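Local atomic coordinates of VMB-1 (PDB entry 6LFD), a protein that probably hydrolyses beta-lactam antibiotics to substituted beta-amino acids, as a zinc-dependent metallo-beta-lactamase of class B. Residues A[8-13]-A[27-32]; A[16-21]-A[156-161]; A[54-59]-A[84-89]; A[134-139]-A[150-155]; A[166-171]-A[211-216]. All coordinates share one frame; numbering follows the deposited sequence.

Contact 1: A[8-13]-A[27-32]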
# COMPACT_ATOMS: atom_id res chain seq x y z
N GLY A 8 -20.16 -5.42 3.28
CA GLY A 8 -19.40 -4.28 3.89
C GLY A 8 -20.27 -3.04 4.01
O GLY A 8 -21.50 -3.18 3.94
N THR A 9 -19.64 -1.89 4.22
CA THR A 9 -20.38 -0.62 4.30
C THR A 9 -20.06 0.20 3.05
O THR A 9 -19.30 -0.25 2.20
CB THR A 9 -20.00 0.15 5.56
OG1 THR A 9 -18.63 0.54 5.46
CG2 THR A 9 -20.23 -0.67 6.81
N LYS A 10 -20.54 1.44 3.03
CA LYS A 10 -20.31 2.35 1.88
C LYS A 10 -18.86 2.80 1.86
O LYS A 10 -18.41 3.13 0.79
CB LYS A 10 -21.22 3.57 2.04
CG LYS A 10 -20.86 4.74 1.15
CD LYS A 10 -22.04 5.29 0.39
CE LYS A 10 -21.80 6.69 -0.13
NZ LYS A 10 -22.92 7.10 -1.01
N GLU A 11 -18.19 2.80 3.01
CA GLU A 11 -16.79 3.24 3.19
C GLU A 11 -15.79 2.07 3.23
O GLU A 11 -14.68 2.32 2.82
CB GLU A 11 -16.64 3.85 4.57
CG GLU A 11 -17.42 5.12 4.80
CD GLU A 11 -18.87 4.97 5.20
OE1 GLU A 11 -19.24 3.94 5.78
OE2 GLU A 11 -19.62 5.89 4.93
N LEU A 12 -16.19 0.86 3.64
CA LEU A 12 -15.17 -0.20 3.92
C LEU A 12 -15.70 -1.61 3.67
O LEU A 12 -16.79 -1.96 4.20
CB LEU A 12 -14.71 -0.08 5.38
CG LEU A 12 -13.53 -0.98 5.75
CD1 LEU A 12 -12.24 -0.51 5.07
CD2 LEU A 12 -13.36 -1.02 7.26
N LYS A 13 -14.91 -2.40 2.94
CA LYS A 13 -15.16 -3.84 2.67
C LYS A 13 -13.87 -4.59 3.00
O LYS A 13 -12.77 -4.05 2.71
CB LYS A 13 -15.56 -4.02 1.21
CG LYS A 13 -15.94 -5.44 0.81
CD LYS A 13 -16.57 -5.53 -0.57
CE LYS A 13 -15.56 -5.47 -1.69
NZ LYS A 13 -16.12 -5.94 -2.98
N TYR A 27 -13.55 3.34 0.29
CA TYR A 27 -14.22 3.98 -0.87
C TYR A 27 -14.16 5.49 -0.69
O TYR A 27 -14.24 5.97 0.46
CB TYR A 27 -15.64 3.41 -1.04
CG TYR A 27 -15.66 1.94 -1.37
CD1 TYR A 27 -15.33 1.49 -2.64
CD2 TYR A 27 -15.92 0.98 -0.40
CE1 TYR A 27 -15.33 0.14 -2.95
CE2 TYR A 27 -15.91 -0.37 -0.69
CZ TYR A 27 -15.61 -0.80 -1.97
OH TYR A 27 -15.58 -2.12 -2.27
N LYS A 28 -13.97 6.19 -1.81
CA LYS A 28 -14.04 7.67 -1.88
C LYS A 28 -14.71 8.07 -3.20
O LYS A 28 -14.44 7.45 -4.25
CB LYS A 28 -12.65 8.30 -1.73
CG LYS A 28 -12.69 9.72 -1.21
CD LYS A 28 -11.47 10.54 -1.55
CE LYS A 28 -11.57 11.94 -1.00
NZ LYS A 28 -10.23 12.52 -0.73
N ARG A 29 -15.63 9.03 -3.14
CA ARG A 29 -16.34 9.56 -4.33
C ARG A 29 -15.32 10.35 -5.14
O ARG A 29 -14.80 11.37 -4.61
CB ARG A 29 -17.53 10.41 -3.90
CG ARG A 29 -18.29 11.03 -5.07
CD ARG A 29 -19.62 11.58 -4.62
NE ARG A 29 -20.32 10.64 -3.75
CZ ARG A 29 -20.97 9.55 -4.17
NH1 ARG A 29 -21.01 9.26 -5.46
NH2 ARG A 29 -21.57 8.76 -3.29
N VAL A 30 -15.02 9.88 -6.35
CA VAL A 30 -14.08 10.54 -7.31
C VAL A 30 -14.80 10.62 -8.66
O VAL A 30 -14.78 9.62 -9.40
CB VAL A 30 -12.74 9.78 -7.45
CG1 VAL A 30 -11.78 10.51 -8.39
CG2 VAL A 30 -12.09 9.53 -6.10
N GLU A 31 -15.43 11.76 -8.96
CA GLU A 31 -16.21 11.94 -10.22
C GLU A 31 -15.22 11.84 -11.38
O GLU A 31 -14.07 12.23 -11.21
CB GLU A 31 -16.98 13.26 -10.21
CG GLU A 31 -17.99 13.38 -9.08
CD GLU A 31 -19.01 12.25 -8.95
OE1 GLU A 31 -19.23 11.51 -9.93
OE2 GLU A 31 -19.58 12.12 -7.85
N PRO A 32 -15.60 11.32 -12.57
CA PRO A 32 -16.96 10.86 -12.87
C PRO A 32 -17.30 9.40 -12.54
O PRO A 32 -18.31 8.93 -13.04
CB PRO A 32 -17.01 11.01 -14.39
CG PRO A 32 -15.62 10.68 -14.83
CD PRO A 32 -14.72 11.22 -13.74
O HOH W 1 -13.66 4.99 3.00
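This is a surface contact at the open end of a beta hairpin, where Tyr27 of strand 21-29 lies against the chain leading into strand 12-18. One direct backbone bond joins the two segments: Tyr27 N donates to Glu11 O over 3.0 Å, at an N-H...O angle of 143°. Water 1 adds a second link, donating to Glu11 O at 2.9 Å and to Tyr27 O at 2.8 Å. Tyr27 has the largest share of the buried surface. Tyr27 CG stands beside the backbone N and anti to the carbonyl carbon (chi1 -64°), which leads the ring along residues 10-13. Tyr27 CB sits 3.3 Å from Lys10 O. At the far end, Lys13 CE comes within 3.4 Å of Tyr27 OH, and Lys13 CB approaches the ring edge. Thr9 OG1 accepts from Leu12 N at 3.1 Å, an ST motif that rounds off the bend before the strand. Gln63 of helix 58-69 also holds Thr9 and Glu11. Lys10 NZ lies 3.1 Å from Arg29 NH2 at the guanidinium edge, like charges, close but not bonded. Such pairing belongs to the N-terminal antiparallel hairpin, strands 12-18 and 21-29, of the metallo-beta-lactamase fold.

Contact 2: A[16-21]-A[156-161]; sequences KLSDNV and EKILFG
Glu156 OE2 is gripped by two waters that tie it to residues 18-20. Water 2 donates to Glu156 OE2 over 2.6 Å, accepts from Asn20 N at 3.1 Å and also bonds Ser18 OG at 2.6 Å. Water 3 also donates to Glu156 OE2 and accepts from Asn20 ND2 at 3.3 Å. The Asn20 amide and the Glu156 carboxylate stand nearly at right angles, 83° apart. Glu156 bends at chi2 (86°), which turns the carboxylate toward Val21 and the waters. Ser18 OG is 3.2 Å from Glu156 CG, and Val21 CG2 is 3.6 Å from Glu156 CD. Leu17 and Ser18 form a classic beta bulge opposite Val21, where strand 12-18 turns into its hairpin. Residues 156-161 lead into strand 158-162 of the other sheet, so the contact spans the two sheets of the alpha-beta/beta-alpha sandwich. Val21, Leu17 and Ile158 make the apolar part. Val21 and Ile158 meet tip to tip, CG1 to CD1 at 4.1 Å. Leu17 CB reaches the same Ile158 CD1 at 4.2 Å. Leu17 and Ile158 also pack on Leu200.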
# COMPACT_ATOMS: atom_id res chain seq x y z
N LYS A 16 -11.02 -11.65 2.53
CA LYS A 16 -9.99 -12.61 3.01
C LYS A 16 -9.13 -13.03 1.81
O LYS A 16 -9.70 -13.42 0.78
CB LYS A 16 -10.65 -13.83 3.67
CG LYS A 16 -9.70 -14.71 4.46
CD LYS A 16 -10.40 -15.85 5.13
CE LYS A 16 -9.68 -16.34 6.37
NZ LYS A 16 -10.44 -17.43 7.01
N LEU A 17 -7.80 -12.93 1.93
CA LEU A 17 -6.83 -13.36 0.90
C LEU A 17 -6.17 -14.68 1.34
O LEU A 17 -5.89 -15.54 0.46
CB LEU A 17 -5.79 -12.25 0.70
CG LEU A 17 -6.29 -10.94 0.08
CD1 LEU A 17 -5.11 -10.06 -0.34
CD2 LEU A 17 -7.18 -11.19 -1.13
N SER A 18 -5.94 -14.86 2.63
CA SER A 18 -5.48 -16.16 3.20
C SER A 18 -5.92 -16.24 4.65
O SER A 18 -6.57 -15.30 5.11
CB SER A 18 -3.98 -16.32 3.07
OG SER A 18 -3.33 -15.29 3.80
N ASP A 19 -5.48 -17.27 5.37
CA ASP A 19 -5.92 -17.50 6.77
C ASP A 19 -5.60 -16.25 7.61
O ASP A 19 -6.43 -15.89 8.46
CB ASP A 19 -5.32 -18.80 7.31
CG ASP A 19 -5.64 -20.00 6.44
OD1 ASP A 19 -6.79 -20.50 6.53
OD2 ASP A 19 -4.77 -20.39 5.63
N ASN A 20 -4.45 -15.61 7.37
CA ASN A 20 -3.91 -14.52 8.22
C ASN A 20 -3.91 -13.16 7.48
O ASN A 20 -3.42 -12.18 8.10
CB ASN A 20 -2.48 -14.83 8.69
CG ASN A 20 -2.32 -16.23 9.25
OD1 ASN A 20 -3.27 -16.80 9.78
ND2 ASN A 20 -1.13 -16.79 9.10
N VAL A 21 -4.44 -13.07 6.25
CA VAL A 21 -4.27 -11.84 5.41
C VAL A 21 -5.63 -11.38 4.86
O VAL A 21 -6.26 -12.12 4.12
CB VAL A 21 -3.23 -12.02 4.29
CG1 VAL A 21 -2.96 -10.70 3.57
CG2 VAL A 21 -1.92 -12.60 4.82
N GLU A 156 2.66 -16.24 2.39
CA GLU A 156 1.50 -16.38 1.47
C GLU A 156 1.91 -16.15 0.02
O GLU A 156 1.09 -16.38 -0.87
CB GLU A 156 0.37 -15.45 1.92
CG GLU A 156 -0.18 -15.78 3.30
CD GLU A 156 0.57 -15.18 4.48
OE1 GLU A 156 1.46 -14.36 4.26
OE2 GLU A 156 0.24 -15.51 5.61
N LYS A 157 3.14 -15.69 -0.25
CA LYS A 157 3.57 -15.32 -1.61
C LYS A 157 2.68 -14.17 -2.13
O LYS A 157 2.40 -14.09 -3.34
CB LYS A 157 3.59 -16.54 -2.53
CG LYS A 157 4.42 -17.71 -2.03
CD LYS A 157 5.93 -17.42 -1.93
CE LYS A 157 6.75 -18.70 -1.77
NZ LYS A 157 8.21 -18.44 -1.71
N ILE A 158 2.36 -13.23 -1.25
CA ILE A 158 1.55 -12.02 -1.59
C ILE A 158 2.46 -10.79 -1.63
O ILE A 158 3.07 -10.44 -0.61
CB ILE A 158 0.39 -11.85 -0.59
CG1 ILE A 158 -0.63 -12.99 -0.73
CG2 ILE A 158 -0.27 -10.49 -0.71
CD1 ILE A 158 -1.66 -12.98 0.36
N LEU A 159 2.47 -10.12 -2.78
CA LEU A 159 3.14 -8.81 -2.97
C LEU A 159 2.06 -7.73 -2.99
O LEU A 159 1.21 -7.76 -3.90
CB LEU A 159 3.94 -8.83 -4.28
CG LEU A 159 4.73 -7.55 -4.56
CD1 LEU A 159 5.78 -7.33 -3.47
CD2 LEU A 159 5.38 -7.61 -5.93
N PHE A 160 2.07 -6.85 -1.99
CA PHE A 160 1.36 -5.56 -1.99
C PHE A 160 2.18 -4.55 -2.79
O PHE A 160 3.24 -4.15 -2.31
CB PHE A 160 1.16 -5.03 -0.58
CG PHE A 160 0.26 -3.84 -0.60
CD1 PHE A 160 -1.09 -4.00 -0.85
CD2 PHE A 160 0.78 -2.57 -0.44
CE1 PHE A 160 -1.92 -2.90 -0.92
CE2 PHE A 160 -0.06 -1.47 -0.55
CZ PHE A 160 -1.40 -1.64 -0.77
N GLY A 161 1.76 -4.26 -4.02
CA GLY A 161 2.46 -3.31 -4.90
C GLY A 161 2.02 -1.89 -4.61
O GLY A 161 2.77 -0.94 -4.94
O HOH W 2 -2.12 -16.68 5.58
O HOH W 3 1.43 -15.20 7.87

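Contact 3: A[54-59]-A[84-89]. With ZN (zinc ion), chain E; ZN (zinc ion), chain F.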
# COMPACT_ATOMS: atom_id res chain seq x y z
N THR A 54 -3.27 3.02 5.28
CA THR A 54 -4.54 3.36 5.96
C THR A 54 -5.64 3.42 4.91
O THR A 54 -5.38 3.69 3.74
CB THR A 54 -4.45 4.66 6.78
OG1 THR A 54 -4.35 5.79 5.92
CG2 THR A 54 -3.29 4.65 7.74
N PRO A 55 -6.92 3.14 5.28
CA PRO A 55 -8.03 3.46 4.39
C PRO A 55 -8.02 4.92 3.94
O PRO A 55 -7.37 5.75 4.57
CB PRO A 55 -9.26 3.14 5.27
CG PRO A 55 -8.76 1.98 6.10
CD PRO A 55 -7.36 2.43 6.49
N TRP A 56 -8.80 5.18 2.88
CA TRP A 56 -8.81 6.44 2.09
C TRP A 56 -9.53 7.56 2.86
O TRP A 56 -9.24 8.74 2.61
CB TRP A 56 -9.50 6.18 0.75
CG TRP A 56 -9.01 7.01 -0.39
CD1 TRP A 56 -8.25 8.15 -0.35
CD2 TRP A 56 -9.29 6.76 -1.77
NE1 TRP A 56 -8.03 8.60 -1.63
CE2 TRP A 56 -8.67 7.78 -2.52
CE3 TRP A 56 -10.03 5.77 -2.44
CZ2 TRP A 56 -8.72 7.81 -3.90
CZ3 TRP A 56 -10.09 5.81 -3.82
CH2 TRP A 56 -9.45 6.83 -4.54
N THR A 57 -10.46 7.22 3.76
CA THR A 57 -11.21 8.20 4.58
C THR A 57 -11.03 7.87 6.05
O THR A 57 -10.85 6.67 6.38
CB THR A 57 -12.70 8.22 4.20
OG1 THR A 57 -13.27 6.95 4.52
CG2 THR A 57 -12.91 8.52 2.73
N THR A 58 -11.09 8.89 6.92
CA THR A 58 -11.00 8.72 8.38
C THR A 58 -12.10 7.75 8.83
O THR A 58 -11.81 6.89 9.68
CB THR A 58 -11.02 10.06 9.10
OG1 THR A 58 -9.79 10.72 8.78
CG2 THR A 58 -11.13 9.94 10.60
N GLN A 59 -13.31 7.84 8.25
CA GLN A 59 -14.44 6.95 8.63
C GLN A 59 -14.06 5.51 8.26
O GLN A 59 -14.27 4.61 9.10
CB GLN A 59 -15.77 7.42 8.03
CG GLN A 59 -16.65 8.21 9.00
CD GLN A 59 -17.09 7.42 10.21
OE1 GLN A 59 -17.68 6.34 10.12
NE2 GLN A 59 -16.80 7.95 11.39
N HIS A 84 0.68 9.76 -0.49
CA HIS A 84 -0.71 10.17 -0.87
C HIS A 84 -1.72 9.71 0.18
O HIS A 84 -1.44 8.75 0.90
CB HIS A 84 -1.13 9.64 -2.23
CG HIS A 84 -0.39 10.24 -3.38
ND1 HIS A 84 -0.28 9.61 -4.61
CD2 HIS A 84 0.29 11.40 -3.49
CE1 HIS A 84 0.43 10.38 -5.41
NE2 HIS A 84 0.81 11.46 -4.73
N GLU A 85 -2.89 10.36 0.21
CA GLU A 85 -3.95 10.21 1.24
C GLU A 85 -4.52 8.77 1.25
O GLU A 85 -5.04 8.33 2.32
CB GLU A 85 -5.07 11.22 0.98
CG GLU A 85 -4.67 12.66 1.22
CD GLU A 85 -4.92 13.22 2.62
OE1 GLU A 85 -5.85 12.73 3.30
OE2 GLU A 85 -4.20 14.17 3.03
N ASP A 86 -4.45 8.05 0.14
CA ASP A 86 -4.97 6.66 0.08
C ASP A 86 -3.98 5.65 0.69
O ASP A 86 -4.31 4.45 0.75
CB ASP A 86 -5.40 6.29 -1.34
CG ASP A 86 -4.30 6.40 -2.36
OD1 ASP A 86 -3.39 7.23 -2.18
OD2 ASP A 86 -4.34 5.64 -3.28
N ALA A 87 -2.81 6.08 1.16
CA ALA A 87 -1.83 5.22 1.85
C ALA A 87 -1.52 5.76 3.24
O ALA A 87 -1.30 4.96 4.16
CB ALA A 87 -0.57 5.10 1.01
N SER A 88 -1.45 7.09 3.38
CA SER A 88 -0.89 7.81 4.55
C SER A 88 -1.96 8.65 5.26
O SER A 88 -1.59 9.33 6.22
CB SER A 88 0.27 8.70 4.10
OG SER A 88 1.41 7.92 3.77
N GLY A 89 -3.20 8.63 4.77
CA GLY A 89 -4.27 9.59 5.10
C GLY A 89 -4.52 9.68 6.60
O GLY A 89 -4.70 10.79 7.08
ZN ZN E . -0.75 7.80 -4.99
ZN ZN F . -3.52 5.39 -5.08
O HOH W 4 -8.60 11.28 2.39
O HOH W 5 -2.80 7.35 -5.64
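The HxHxD zinc motif of the metallo-beta-lactamases, here His82, His84 and Asp86, packs through Asp86 on Trp56 of the loop before helix 58-69. Asp86 CB sits over one face of the indole, 3.5 Å from the centroid of the five-membered ring and 12° off its normal, a CH-pi contact. The two side chains run side by side and point the same way. Asp86 CG lies between its backbone N and carbonyl carbon (chi1 58°), which carries the carboxylate past the indole to the metal. There Asp86 OD2 binds the zinc of chain F at 2.0 Å. His84 ND1 binds the zinc of chain E at 1.9 Å. Water 5 bridges the two metals, 2.2 Å from each zinc. His82 and His144 also bind the zinc of chain E; Cys163 and His205 bind that of chain F. The backbone is held too: Thr54 N donates to Ala87 O over 3.0 Å, nearly straight at 168°. Water 4 donates to Trp56 O at 2.6 Å and to Glu85 OE1, while Glu85 OE2 forms a salt bridge with Lys116. Thr54 OG1 is hydrogen-bonded to Asp90 N. Trp56 is a second-shell residue behind Asp86, while Thr54 holds the backbone of the short helix 85-88 that carries it. This is the dinuclear zinc site typical of subclass B1 metallo-beta-lactamases, in which a bridging water or hydroxide is the probable nucleophile.

Contact 4: A[134-139]-A[150-155]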
# COMPACT_ATOMS: atom_id res chain seq x y z
N VAL A 134 7.35 -12.30 8.55
CA VAL A 134 5.95 -12.23 8.06
C VAL A 134 5.80 -11.12 7.00
O VAL A 134 5.05 -11.33 6.02
CB VAL A 134 4.96 -12.03 9.22
CG1 VAL A 134 3.56 -11.69 8.73
CG2 VAL A 134 4.90 -13.25 10.12
N ALA A 135 6.45 -9.97 7.18
CA ALA A 135 6.26 -8.85 6.24
C ALA A 135 7.58 -8.11 6.07
O ALA A 135 8.14 -7.67 7.08
CB ALA A 135 5.16 -7.93 6.74
N SER A 136 8.05 -7.99 4.82
CA SER A 136 9.25 -7.19 4.49
C SER A 136 8.88 -6.06 3.53
O SER A 136 8.02 -6.24 2.66
CB SER A 136 10.38 -8.04 3.97
OG SER A 136 9.96 -8.75 2.84
N VAL A 137 9.53 -4.92 3.72
CA VAL A 137 9.37 -3.69 2.92
C VAL A 137 10.56 -3.66 1.98
O VAL A 137 11.70 -3.92 2.43
CB VAL A 137 9.33 -2.46 3.85
CG1 VAL A 137 9.60 -1.19 3.07
CG2 VAL A 137 8.02 -2.38 4.62
N PHE A 138 10.30 -3.35 0.72
CA PHE A 138 11.36 -3.10 -0.29
C PHE A 138 11.08 -1.77 -0.99
O PHE A 138 9.93 -1.50 -1.45
CB PHE A 138 11.43 -4.27 -1.26
CG PHE A 138 12.41 -4.09 -2.39
CD1 PHE A 138 13.78 -3.99 -2.15
CD2 PHE A 138 11.95 -4.01 -3.70
CE1 PHE A 138 14.67 -3.84 -3.20
CE2 PHE A 138 12.85 -3.85 -4.74
CZ PHE A 138 14.21 -3.79 -4.49
N TYR A 139 12.13 -0.94 -1.07
CA TYR A 139 12.08 0.31 -1.85
C TYR A 139 12.74 0.05 -3.21
O TYR A 139 13.96 -0.07 -3.29
CB TYR A 139 12.78 1.46 -1.13
CG TYR A 139 12.85 2.70 -1.99
CD1 TYR A 139 11.69 3.31 -2.42
CD2 TYR A 139 14.06 3.20 -2.45
CE1 TYR A 139 11.71 4.43 -3.23
CE2 TYR A 139 14.10 4.32 -3.27
CZ TYR A 139 12.93 4.94 -3.66
OH TYR A 139 12.92 6.07 -4.44
N VAL A 150 7.00 -1.36 -1.77
CA VAL A 150 6.17 -2.58 -1.87
C VAL A 150 6.40 -3.40 -0.59
O VAL A 150 7.43 -3.23 0.05
CB VAL A 150 6.50 -3.39 -3.13
CG1 VAL A 150 6.26 -2.54 -4.38
CG2 VAL A 150 7.91 -3.95 -3.08
N VAL A 151 5.42 -4.21 -0.23
CA VAL A 151 5.47 -5.06 0.98
C VAL A 151 5.27 -6.50 0.54
O VAL A 151 4.33 -6.78 -0.18
CB VAL A 151 4.45 -4.61 2.05
CG1 VAL A 151 4.62 -5.41 3.33
CG2 VAL A 151 4.62 -3.13 2.33
N TRP A 152 6.17 -7.37 0.95
CA TRP A 152 6.16 -8.80 0.56
C TRP A 152 5.75 -9.64 1.77
O TRP A 152 6.25 -9.38 2.89
CB TRP A 152 7.54 -9.17 0.04
CG TRP A 152 7.79 -10.63 -0.19
CD1 TRP A 152 8.72 -11.39 0.45
CD2 TRP A 152 7.17 -11.47 -1.17
NE1 TRP A 152 8.71 -12.66 -0.05
CE2 TRP A 152 7.78 -12.74 -1.06
CE3 TRP A 152 6.17 -11.28 -2.14
CZ2 TRP A 152 7.40 -13.81 -1.87
CZ3 TRP A 152 5.81 -12.34 -2.94
CH2 TRP A 152 6.43 -13.58 -2.82
N LEU A 153 4.80 -10.55 1.58
CA LEU A 153 4.35 -11.50 2.62
C LEU A 153 4.89 -12.87 2.25
O LEU A 153 4.29 -13.59 1.48
CB LEU A 153 2.82 -11.48 2.72
CG LEU A 153 2.17 -10.11 2.92
CD1 LEU A 153 0.67 -10.23 3.16
CD2 LEU A 153 2.82 -9.34 4.06
N PRO A 154 6.08 -13.27 2.77
CA PRO A 154 6.74 -14.49 2.29
C PRO A 154 5.94 -15.78 2.54
O PRO A 154 6.01 -16.69 1.72
CB PRO A 154 8.10 -14.48 3.01
CG PRO A 154 7.93 -13.53 4.18
CD PRO A 154 6.87 -12.54 3.75
N ASN A 155 5.16 -15.83 3.61
CA ASN A 155 4.37 -17.05 3.95
C ASN A 155 3.28 -17.30 2.91
O ASN A 155 3.05 -18.49 2.54
CB ASN A 155 3.83 -16.93 5.36
CG ASN A 155 4.95 -16.97 6.37
OD1 ASN A 155 5.83 -17.81 6.25
ND2 ASN A 155 4.95 -16.08 7.33
O HOH W 6 4.04 -13.75 5.27
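Between Ser136 and Phe138 the contact with Val150 to Trp152 is tight, whereas around Val134, Pro154 and Asn155 it loosens and takes in water. In the tight part four backbone bonds form two reciprocal pairs. Trp152 N donates to Ser136 O at 2.8 Å, and Ser136 N to Trp152 O. Phe138 N donates to Val150 O at 2.9 Å, and Val150 N to Phe138 O. Val137 and Val151 make the non-hydrogen-bonded pair between them. This is an antiparallel hairpin of the five-stranded sheet, with strand 158-162 continuing it beyond strand 150-153. Val137 CG2 meets Val151 CG2 at 4.2 Å on one face, where Ala135 CB touches Leu153 CD2 at 3.8 Å. On the other face Val150 CG2 lies between its backbone N and carbonyl carbon (CG1 chi1 -59°), set against Phe138 CB and the ring edge; Ser136 OG lies at the Trp152 indole edge. Arg194 makes a cation-pi contact with Phe138. At the loose end, Val134 O lies 3.2 Å from Pro154 CD and makes a CA-H...O contact with Leu153 CA. Water 6 donates to Val134 O at 2.7 Å and accepts from Asn155 N. Asn155 ND2 nears Val134 CG2 and hydrogen-bonds weakly to Gly133 O.

Contact 5: A[166-171]-A[211-216]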
# COMPACT_ATOMS: atom_id res chain seq x y z
N LYS A 166 -0.28 -1.05 -11.23
CA LYS A 166 -1.62 -0.82 -11.86
C LYS A 166 -2.32 -2.18 -12.07
O LYS A 166 -1.62 -3.17 -12.28
CB LYS A 166 -1.43 -0.09 -13.19
CG LYS A 166 -0.79 1.29 -13.09
CD LYS A 166 -1.39 2.21 -12.05
CE LYS A 166 -2.69 2.83 -12.49
NZ LYS A 166 -3.28 3.73 -11.46
N SER A 167 -3.65 -2.21 -12.04
CA SER A 167 -4.45 -3.43 -12.36
C SER A 167 -4.33 -3.70 -13.86
O SER A 167 -3.99 -2.77 -14.61
CB SER A 167 -5.87 -3.26 -11.94
OG SER A 167 -6.50 -2.31 -12.79
N LEU A 168 -4.59 -4.92 -14.30
CA LEU A 168 -4.43 -5.31 -15.73
C LEU A 168 -5.29 -4.44 -16.65
O LEU A 168 -4.82 -4.11 -17.77
CB LEU A 168 -4.85 -6.77 -15.90
CG LEU A 168 -3.91 -7.81 -15.29
CD1 LEU A 168 -4.25 -9.19 -15.85
CD2 LEU A 168 -2.46 -7.46 -15.57
N LYS A 169 -6.51 -4.11 -16.20
CA LYS A 169 -7.54 -3.37 -16.98
C LYS A 169 -7.10 -1.92 -17.18
O LYS A 169 -7.58 -1.30 -18.16
CB LYS A 169 -8.92 -3.41 -16.30
CG LYS A 169 -9.67 -4.73 -16.47
CD LYS A 169 -11.15 -4.56 -16.78
CE LYS A 169 -11.96 -4.00 -15.63
NZ LYS A 169 -13.32 -3.59 -16.06
N ASN A 170 -6.21 -1.39 -16.33
CA ASN A 170 -5.77 0.03 -16.43
C ASN A 170 -5.12 0.24 -17.79
O ASN A 170 -4.19 -0.51 -18.15
CB ASN A 170 -4.84 0.46 -15.29
CG ASN A 170 -5.57 0.82 -14.02
OD1 ASN A 170 -5.59 0.04 -13.07
ND2 ASN A 170 -6.17 2.00 -13.98
N LYS A 171 -5.57 1.27 -18.50
CA LYS A 171 -5.01 1.69 -19.80
C LYS A 171 -3.98 2.80 -19.59
O LYS A 171 -3.33 3.20 -20.54
CB LYS A 171 -6.17 2.13 -20.70
CG LYS A 171 -7.25 1.08 -20.88
CD LYS A 171 -6.84 -0.08 -21.75
CE LYS A 171 -7.30 0.05 -23.19
NZ LYS A 171 -8.77 0.15 -23.31
N VAL A 211 1.70 -11.92 -11.53
CA VAL A 211 2.89 -11.09 -11.84
C VAL A 211 2.69 -10.32 -13.15
O VAL A 211 3.51 -9.38 -13.41
CB VAL A 211 4.17 -11.95 -11.88
CG1 VAL A 211 4.39 -12.63 -10.53
CG2 VAL A 211 4.17 -12.97 -13.01
N SER A 212 1.71 -10.70 -13.98
CA SER A 212 1.46 -9.98 -15.25
C SER A 212 1.18 -8.50 -14.92
O SER A 212 1.41 -7.65 -15.78
CB SER A 212 0.34 -10.61 -16.07
OG SER A 212 -0.89 -10.58 -15.35
N LEU A 213 0.67 -8.21 -13.73
CA LEU A 213 0.37 -6.81 -13.31
C LEU A 213 1.66 -6.00 -13.25
O LEU A 213 1.61 -4.78 -13.53
CB LEU A 213 -0.32 -6.81 -11.95
CG LEU A 213 -1.83 -6.95 -11.97
CD1 LEU A 213 -2.22 -8.39 -12.29
CD2 LEU A 213 -2.41 -6.52 -10.63
N LEU A 214 2.77 -6.64 -12.86
CA LEU A 214 4.11 -5.99 -12.84
C LEU A 214 4.51 -5.66 -14.28
O LEU A 214 4.90 -4.51 -14.55
CB LEU A 214 5.13 -6.93 -12.15
CG LEU A 214 4.80 -7.38 -10.72
CD1 LEU A 214 5.94 -8.20 -10.12
CD2 LEU A 214 4.45 -6.22 -9.80
N LYS A 215 4.42 -6.64 -15.19
CA LYS A 215 4.90 -6.48 -16.58
C LYS A 215 3.99 -5.47 -17.29
O LYS A 215 4.50 -4.68 -18.10
CB LYS A 215 4.92 -7.84 -17.29
CG LYS A 215 5.67 -8.94 -16.54
CD LYS A 215 7.13 -9.00 -16.84
CE LYS A 215 7.82 -10.23 -16.30
NZ LYS A 215 6.89 -11.38 -16.16
N HIS A 216 2.70 -5.48 -16.95
CA HIS A 216 1.68 -4.59 -17.55
C HIS A 216 2.00 -3.14 -17.17
O HIS A 216 2.01 -2.29 -18.06
CB HIS A 216 0.27 -5.00 -17.13
CG HIS A 216 -0.76 -4.00 -17.54
ND1 HIS A 216 -0.92 -3.62 -18.84
CD2 HIS A 216 -1.67 -3.31 -16.82
CE1 HIS A 216 -1.89 -2.72 -18.92
NE2 HIS A 216 -2.35 -2.50 -17.68
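Residues 167-170 form a type I beta turn, closed by Asn170 N to Ser167 O at 3.1 Å, and the turn rests on the start of helix 212-225. This joins the loop after strand 158-162 to the C-terminal helix of the metallo-beta-lactamase fold. His216 is the polar link. Its CG is anti to the backbone N (chi1 171°), which extends the imidazole across the turn. NE2 donates to Asn170 O over 2.8 Å at 142°, with the acceptor almost in the ring plane. Leu168 O sits over the ring face, 2.9 Å from His216 NE2, but at a poor angle for a bond. At the ring edge Ser167 O is 3.2 Å from His216 CD2. Of these three carbonyls only Asn170 O takes the hydrogen bond. Ser167 OG also donates to Asn170 OD1, from above its carbonyl plane, which ties the turn to itself. Leu213 gives the apolar part. Leu213 CG lies 3.8 Å from Lys166 O, and the side chain crosses Leu168 at about a right angle. Ser212 OG, hydrogen-bonded to Asp210, touches the methyls of Leu168. Packing is tight here: Leu168 CD2 is 3.4 Å from Leu213 CD1, closer than usual van der Waals distance.

Overall arrangement
Contacts 1 and 2 sit at the two ends of the hairpin 12-18/21-29, with centres 22 Å apart. Contact 1 touches contact 3 where Lys28 and Val30 pack on Trp56; these centres are 12 Å apart. Contact 2 crosses to the second sheet and encloses contacts 3 and 4 along the chain. It adjoins contact 4 through neighbouring strands 150-153 and 158-162, centres 10 Å apart. Contact 5 comes last and meets contact 2 through Leu159 and Leu214. Contacts 3 and 4 lie on opposite sides of the chain's centre. The five contacts tie together the two sheets and the C-terminal helix; contact 3 alone holds zinc ligands, while contacts 2 and 4 lie away from the metals.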